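Local structure of peptidoglycan recognition protein 3 (Branchiostoma belcheri tsingtauense, 4Z8I) at residues A149-L152 against N153-T156; Y15-P18 against D19-P22; C186-L190 against G191-S195. The protein probably cleaves the amide bond between the glycan strands and stem peptides of bacterial peptidoglycan, as a zinc amidase fused to a chitin-binding domain. One frame throughout, in Å; residues are numbered along the deposited sequence.

Contact 1 (A149-L152 against N153-T156)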
loop_
_atom_site.group_PDB
_atom_site.type_symbol
_atom_site.label_atom_id
_atom_site.label_comp_id
_atom_site.label_asym_id
_atom_site.label_seq_id
_atom_site.Cartn_x
_atom_site.Cartn_y
_atom_site.Cartn_z
ATOM N N ALA A 149 9.071 -14.054 -0.396
ATOM C CA ALA A 149 8.855 -15.378 0.170
ATOM C C ALA A 149 7.735 -15.300 1.198
ATOM O O ALA A 149 7.969 -15.438 2.400
ATOM C CB ALA A 149 10.131 -15.897 0.802
ATOM N N HIS A 150 6.516 -15.076 0.713
ATOM C CA HIS A 150 5.363 -14.859 1.581
ATOM C C HIS A 150 4.199 -15.797 1.263
ATOM O O HIS A 150 3.349 -16.049 2.117
ATOM C CB HIS A 150 4.900 -13.402 1.484
ATOM C CG HIS A 150 4.535 -12.973 0.096
ATOM N ND1 HIS A 150 3.278 -13.164 -0.438
ATOM C CD2 HIS A 150 5.262 -12.362 -0.869
ATOM C CE1 HIS A 150 3.246 -12.689 -1.670
ATOM N NE2 HIS A 150 4.438 -12.196 -1.956
ATOM N N ALA A 151 4.160 -16.307 0.035
ATOM C CA ALA A 151 3.102 -17.222 -0.384
ATOM C C ALA A 151 3.571 -18.102 -1.537
ATOM O O ALA A 151 3.663 -17.647 -2.682
ATOM C CB ALA A 151 1.858 -16.449 -0.777
ATOM N N LEU A 152 3.838 -19.367 -1.224
ATOM C CA LEU A 152 4.506 -20.301 -2.132
ATOM C C LEU A 152 3.883 -20.403 -3.525
ATOM O O LEU A 152 4.593 -20.391 -4.532
ATOM C CB LEU A 152 4.567 -21.693 -1.496
ATOM C CG LEU A 152 5.691 -22.616 -1.974
ATOM C CD1 LEU A 152 6.968 -22.356 -1.186
ATOM C CD2 LEU A 152 5.286 -24.085 -1.889
ATOM N N ASN A 153 2.560 -20.506 -3.579
ATOM C CA ASN A 153 1.861 -20.668 -4.852
ATOM C C ASN A 153 1.954 -19.456 -5.784
ATOM O O ASN A 153 1.656 -19.566 -6.973
ATOM C CB ASN A 153 0.383 -21.007 -4.610
ATOM C CG ASN A 153 0.170 -22.446 -4.168
ATOM O OD1 ASN A 153 0.920 -23.343 -4.550
ATOM N ND2 ASN A 153 -0.863 -22.671 -3.363
ATOM N N VAL A 154 2.375 -18.310 -5.252
ATOM C CA VAL A 154 2.188 -17.046 -5.961
ATOM C C VAL A 154 3.345 -16.042 -5.790
ATOM O O VAL A 154 3.266 -14.899 -6.253
ATOM C CB VAL A 154 0.824 -16.412 -5.556
ATOM C CG1 VAL A 154 0.929 -15.702 -4.215
ATOM C CG2 VAL A 154 0.316 -15.475 -6.629
ATOM N N ASN A 155 4.427 -16.482 -5.154
ATOM C CA ASN A 155 5.596 -15.626 -4.928
ATOM C C ASN A 155 6.166 -14.976 -6.192
ATOM O O ASN A 155 6.607 -13.829 -6.164
ATOM C CB ASN A 155 6.707 -16.403 -4.214
ATOM C CG ASN A 155 6.461 -16.547 -2.728
ATOM O OD1 ASN A 155 5.724 -15.762 -2.130
ATOM N ND2 ASN A 155 7.085 -17.548 -2.121
ATOM N N THR A 156 6.155 -15.713 -7.296
ATOM C CA THR A 156 6.700 -15.211 -8.555
ATOM C C THR A 156 5.731 -14.289 -9.289
ATOM O O THR A 156 6.109 -13.632 -10.257
ATOM C CB THR A 156 7.086 -16.364 -9.503
ATOM O OG1 THR A 156 5.907 -17.079 -9.895
ATOM C CG2 THR A 156 8.046 -17.320 -8.815
HETATM O O HOH W 1 6.724 -12.036 -4.281
HETATM O O HOH W 2 5.742 -18.963 -6.897
#
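Polar bonds between Asn-155 and the backbone of His-150 and Ala-151 tie this loop together. Asn-155 OD1 accepts two amides, from Ala-151 N at 2.7 Å and from His-150 N at 3.0 Å, which arrive from opposite faces of its amide plane. Just ahead of it, Ala-151 O receives Val-154 N at 3.0 Å; with Leu-152 and Asn-153 in helical conformation at the corner, this is a type I beta turn. A short polar side chain such as asparagine suits the place after it, because it can fold back to the N-H groups of the turn's first residue and the one before.

The same oxygen also meets an aromatic face. It sits 3.6 Å above the plane of the His-150 ring, over its centre; His-150 chi1 (58°) sets CG between its own backbone N and carbonyl carbon, which brings the ring under this oxygen. Ring and amide planes are 68° apart. A water donates to Asn-155 O, while His-150 ND1 bonds to His-93, a zinc ligand.

Apolar contact is small: Ala-151 CB lies 3.6 Å from Val-154 CG1, and both side chains rest on Val-205 of helix 202-205.

The His-150 side chain is about 6 Å from the zinc ion, and its bond to His-93 is consistent with a second-shell residue that orients this ligand, with Asn-155 behind it.

Contact 2 (Y15-P18 against D19-P22)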
loop_
_atom_site.group_PDB
_atom_site.type_symbol
_atom_site.label_atom_id
_atom_site.label_comp_id
_atom_site.label_asym_id
_atom_site.label_seq_id
_atom_site.Cartn_x
_atom_site.Cartn_y
_atom_site.Cartn_z
ATOM N N TYR A 15 -17.701 23.957 -5.668
ATOM C CA TYR A 15 -18.345 22.678 -5.397
ATOM C C TYR A 15 -17.690 21.976 -4.212
ATOM O O TYR A 15 -16.886 21.061 -4.392
ATOM C CB TYR A 15 -18.318 21.789 -6.642
ATOM C CG TYR A 15 -19.037 22.396 -7.825
ATOM C CD1 TYR A 15 -20.411 22.255 -7.974
ATOM C CD2 TYR A 15 -18.344 23.116 -8.789
ATOM C CE1 TYR A 15 -21.073 22.812 -9.053
ATOM C CE2 TYR A 15 -18.999 23.679 -9.870
ATOM C CZ TYR A 15 -20.363 23.522 -9.997
ATOM O OH TYR A 15 -21.017 24.077 -11.073
ATOM N N PRO A 16 -18.034 22.410 -2.989
ATOM C CA PRO A 16 -17.443 21.854 -1.767
ATOM C C PRO A 16 -17.754 20.372 -1.606
ATOM O O PRO A 16 -18.857 19.935 -1.927
ATOM C CB PRO A 16 -18.130 22.650 -0.652
ATOM C CG PRO A 16 -18.616 23.901 -1.308
ATOM C CD PRO A 16 -18.996 23.487 -2.693
ATOM N N ALA A 17 -16.781 19.612 -1.118
ATOM C CA ALA A 17 -16.977 18.201 -0.820
ATOM C C ALA A 17 -17.549 18.073 0.589
ATOM O O ALA A 17 -17.468 19.020 1.371
ATOM C CB ALA A 17 -15.654 17.459 -0.928
ATOM N N PRO A 18 -18.147 16.912 0.912
ATOM C CA PRO A 18 -18.632 16.653 2.272
ATOM C C PRO A 18 -17.578 16.941 3.338
ATOM O O PRO A 18 -17.840 17.697 4.274
ATOM C CB PRO A 18 -18.937 15.156 2.242
ATOM C CG PRO A 18 -19.345 14.898 0.841
ATOM C CD PRO A 18 -18.528 15.832 -0.018
ATOM N N ASP A 19 -16.397 16.351 3.186
ATOM C CA ASP A 19 -15.334 16.493 4.175
ATOM C C ASP A 19 -14.238 17.458 3.742
ATOM O O ASP A 19 -13.160 17.471 4.337
ATOM C CB ASP A 19 -14.712 15.130 4.490
ATOM C CG ASP A 19 -15.532 14.327 5.478
ATOM O OD1 ASP A 19 -16.748 14.586 5.597
ATOM O OD2 ASP A 19 -14.957 13.433 6.135
ATOM N N ALA A 20 -14.504 18.262 2.716
ATOM C CA ALA A 20 -13.486 19.181 2.209
ATOM C C ALA A 20 -14.040 20.398 1.473
ATOM O O ALA A 20 -14.833 20.274 0.541
ATOM C CB ALA A 20 -12.494 18.438 1.319
ATOM N N ASN A 21 -13.606 21.575 1.907
ATOM C CA ASN A 21 -13.846 22.814 1.183
ATOM C C ASN A 21 -12.498 23.511 1.056
ATOM O O ASN A 21 -11.900 23.890 2.063
ATOM C CB ASN A 21 -14.850 23.697 1.930
ATOM C CG ASN A 21 -15.334 24.880 1.100
ATOM O OD1 ASN A 21 -14.589 25.450 0.302
ATOM N ND2 ASN A 21 -16.592 25.259 1.297
ATOM N N PRO A 22 -11.998 23.669 -0.180
ATOM C CA PRO A 22 -12.602 23.311 -1.470
ATOM C C PRO A 22 -12.735 21.808 -1.689
ATOM O O PRO A 22 -12.027 21.021 -1.056
ATOM C CB PRO A 22 -11.603 23.869 -2.491
ATOM C CG PRO A 22 -10.738 24.820 -1.732
ATOM C CD PRO A 22 -10.668 24.273 -0.354
#
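Ala-17 N donates to Ala-20 O at 2.6 Å, the shortest polar bond across this reversal of the chain. The hydrogen is well off the straight line (134°), although the donor nitrogen lies nearly along the C=O axis of its acceptor. The return bond, from Ala-20 N to Ala-17 O, is weak at 3.3 Å. Across the turn the methyls of Ala-17 and Ala-20 come to 4.0 Å from CB to CB; alanine suffices here, since a methyl makes the modest apolar contact that an exposed surface offers.

Pro-18 and Asp-19 form the corner. Their backbone angles make it a type I beta turn, closed by the weak bond, and proline fits its first corner position because its ring already restricts phi and no N-H is needed there. The turn belongs to the cysteine-rich N-terminal part of the chain, whose sequence resembles hevein-type chitin-binding modules. The charged side chain of Asp-19 suits so exposed a corner.

Beyond the alanines, Pro-16 and Asn-21 lie side by side and point the same way. Asn-21 CG stands opposite the backbone N (chi1 -169°), which brings ND2 alongside the pyrrolidine ring, 3.6 Å from Pro-16 CG, in a plain van der Waals contact. A cis peptide then leads into Pro-22; within the same segment, Ala-20 touches Arg-4 and the Asp-19 backbone bonds to Gln-3.

Contact 3 (C186-L190 against G191-S195)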
loop_
_atom_site.group_PDB
_atom_site.type_symbol
_atom_site.label_atom_id
_atom_site.label_comp_id
_atom_site.label_asym_id
_atom_site.label_seq_id
_atom_site.Cartn_x
_atom_site.Cartn_y
_atom_site.Cartn_z
ATOM N N CYS A 186 0.317 3.415 -5.998
ATOM C CA CYS A 186 1.633 3.879 -6.422
ATOM C C CYS A 186 2.286 2.863 -7.349
ATOM O O CYS A 186 2.805 3.213 -8.418
ATOM C CB CYS A 186 2.510 4.095 -5.186
ATOM S SG CYS A 186 4.141 4.793 -5.498
ATOM N N GLY A 187 2.257 1.601 -6.930
ATOM C CA GLY A 187 2.811 0.523 -7.726
ATOM C C GLY A 187 2.140 0.425 -9.081
ATOM O O GLY A 187 2.791 0.113 -10.079
ATOM N N VAL A 188 0.836 0.695 -9.114
ATOM C CA VAL A 188 0.099 0.701 -10.375
ATOM C C VAL A 188 0.531 1.877 -11.254
ATOM O O VAL A 188 0.720 1.729 -12.464
ATOM C CB VAL A 188 -1.427 0.739 -10.142
ATOM C CG1 VAL A 188 -2.172 0.826 -11.462
ATOM C CG2 VAL A 188 -1.873 -0.492 -9.383
ATOM N N SER A 189 0.706 3.037 -10.632
ATOM C CA SER A 189 1.097 4.246 -11.348
ATOM C C SER A 189 2.500 4.130 -11.937
ATOM O O SER A 189 2.798 4.743 -12.963
ATOM C CB SER A 189 1.008 5.467 -10.430
ATOM O OG SER A 189 2.055 5.475 -9.478
ATOM N N LEU A 190 3.354 3.338 -11.293
ATOM C CA LEU A 190 4.721 3.127 -11.772
ATOM C C LEU A 190 4.823 2.021 -12.827
ATOM O O LEU A 190 5.788 1.968 -13.592
ATOM C CB LEU A 190 5.652 2.796 -10.604
ATOM C CG LEU A 190 5.874 3.890 -9.560
ATOM C CD1 LEU A 190 6.708 3.375 -8.396
ATOM C CD2 LEU A 190 6.533 5.101 -10.192
ATOM N N GLY A 191 3.835 1.131 -12.859
ATOM C CA GLY A 191 3.887 -0.009 -13.756
ATOM C C GLY A 191 4.555 -1.210 -13.109
ATOM O O GLY A 191 5.013 -2.122 -13.799
ATOM N N LYS A 192 4.619 -1.202 -11.780
ATOM C CA LYS A 192 5.140 -2.334 -11.023
ATOM C C LYS A 192 4.027 -3.354 -10.830
ATOM O O LYS A 192 4.268 -4.561 -10.755
ATOM C CB LYS A 192 5.653 -1.875 -9.657
ATOM C CG LYS A 192 6.733 -0.814 -9.713
ATOM C CD LYS A 192 8.041 -1.369 -10.255
ATOM C CE LYS A 192 9.136 -0.307 -10.224
ATOM N NZ LYS A 192 10.476 -0.884 -10.519
ATOM N N ILE A 193 2.804 -2.845 -10.743
ATOM C CA ILE A 193 1.613 -3.669 -10.607
ATOM C C ILE A 193 0.669 -3.330 -11.754
ATOM O O ILE A 193 0.439 -2.151 -12.039
ATOM C CB ILE A 193 0.890 -3.376 -9.279
ATOM C CG1 ILE A 193 1.879 -3.374 -8.115
ATOM C CG2 ILE A 193 -0.221 -4.379 -9.035
ATOM C CD1 ILE A 193 1.260 -2.975 -6.798
ATOM N N ARG A 194 0.133 -4.351 -12.416
ATOM C CA ARG A 194 -0.841 -4.145 -13.485
ATOM C C ARG A 194 -2.057 -3.390 -12.967
ATOM O O ARG A 194 -2.402 -3.489 -11.790
ATOM C CB ARG A 194 -1.292 -5.485 -14.067
ATOM C CG ARG A 194 -0.212 -6.228 -14.828
ATOM C CD ARG A 194 -0.754 -7.489 -15.479
ATOM N NE ARG A 194 0.180 -8.038 -16.457
ATOM C CZ ARG A 194 0.213 -7.680 -17.736
ATOM N NH1 ARG A 194 1.095 -8.227 -18.561
ATOM N NH2 ARG A 194 -0.640 -6.772 -18.190
ATOM N N SER A 195 -2.699 -2.628 -13.847
ATOM C CA SER A 195 -3.900 -1.897 -13.470
ATOM C C SER A 195 -5.039 -2.884 -13.259
ATOM O O SER A 195 -5.891 -2.694 -12.390
ATOM C CB SER A 195 -4.268 -0.875 -14.544
ATOM O OG SER A 195 -4.505 -1.508 -15.788
#
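Gly-187 O is the tight centre of this contact, gripped by amides of the chain that leaves the helix. Lys-192 N reaches it at 2.8 Å, nearly end-on to the carbonyl, whereas Ile-193 N comes from above the carbonyl plane at 3.0 Å; Gly-191 N adds a weak third bond. Ile-193 lays CG1 and CD1 over the bare backbone of Gly-187, with CD1 3.9 Å from its CA. A beta carbon there would collide with CD1, and glycine suits the place for that reason.

The helix 174-190 ends here in a Schellman motif: Lys-192 N bonds to Gly-187 O and Gly-191 N to Val-188 O (3.2 Å). Gly-191, with its phi of 90°, takes the turn out of the helix, a conformation in which a side chain would jam against the preceding carbonyl oxygen. Val-188, next to Gly-187 on the helix, spreads its branches over the outgoing chain: CG2 lies 4.0 Å from Ile-193 CB and CG1 3.8 Å from Ser-195 CA, while its CA-H points at Ile-193 O. An alanine here would remove both branches and would probably open a gap between the helix and the chain at Ile-193 and Ser-195.

The other flank is looser, with Leu-190 and Ser-189 exposed. Leu-190 CB touches the Lys-192 stem, 3.9 Å from CG; that stem also meets Trp-144, and a bend at chi2 (-70°) carries the lysine onward to a salt bridge with Asp-145. Ser-189 turns OG back to Cys-186 O, on the residue that forms a disulfide with Cys-63.

Overall arrangement
All three contacts are local reversals of the chain, but they differ in setting. Contacts 1 and 3 belong to the amidase part of the protein, their centres about 19 Å apart, and both are partly buried. Contact 1 is all loop, between strands 138-140 and 158-163, while contact 3 joins helix 174-190 to strand 193-194, so no two share an element. Contact 2 is a surface turn of the N-terminal part, about 43 Å from contact 1, centre to centre. Their chemistry follows place: a side-chain amide organises contact 1 beside the zinc site, a Schellman motif of backbone bonds ends a helix in contact 3, with branched side chains packing the chain that leaves it, and prolines with small alanines shape contact 2.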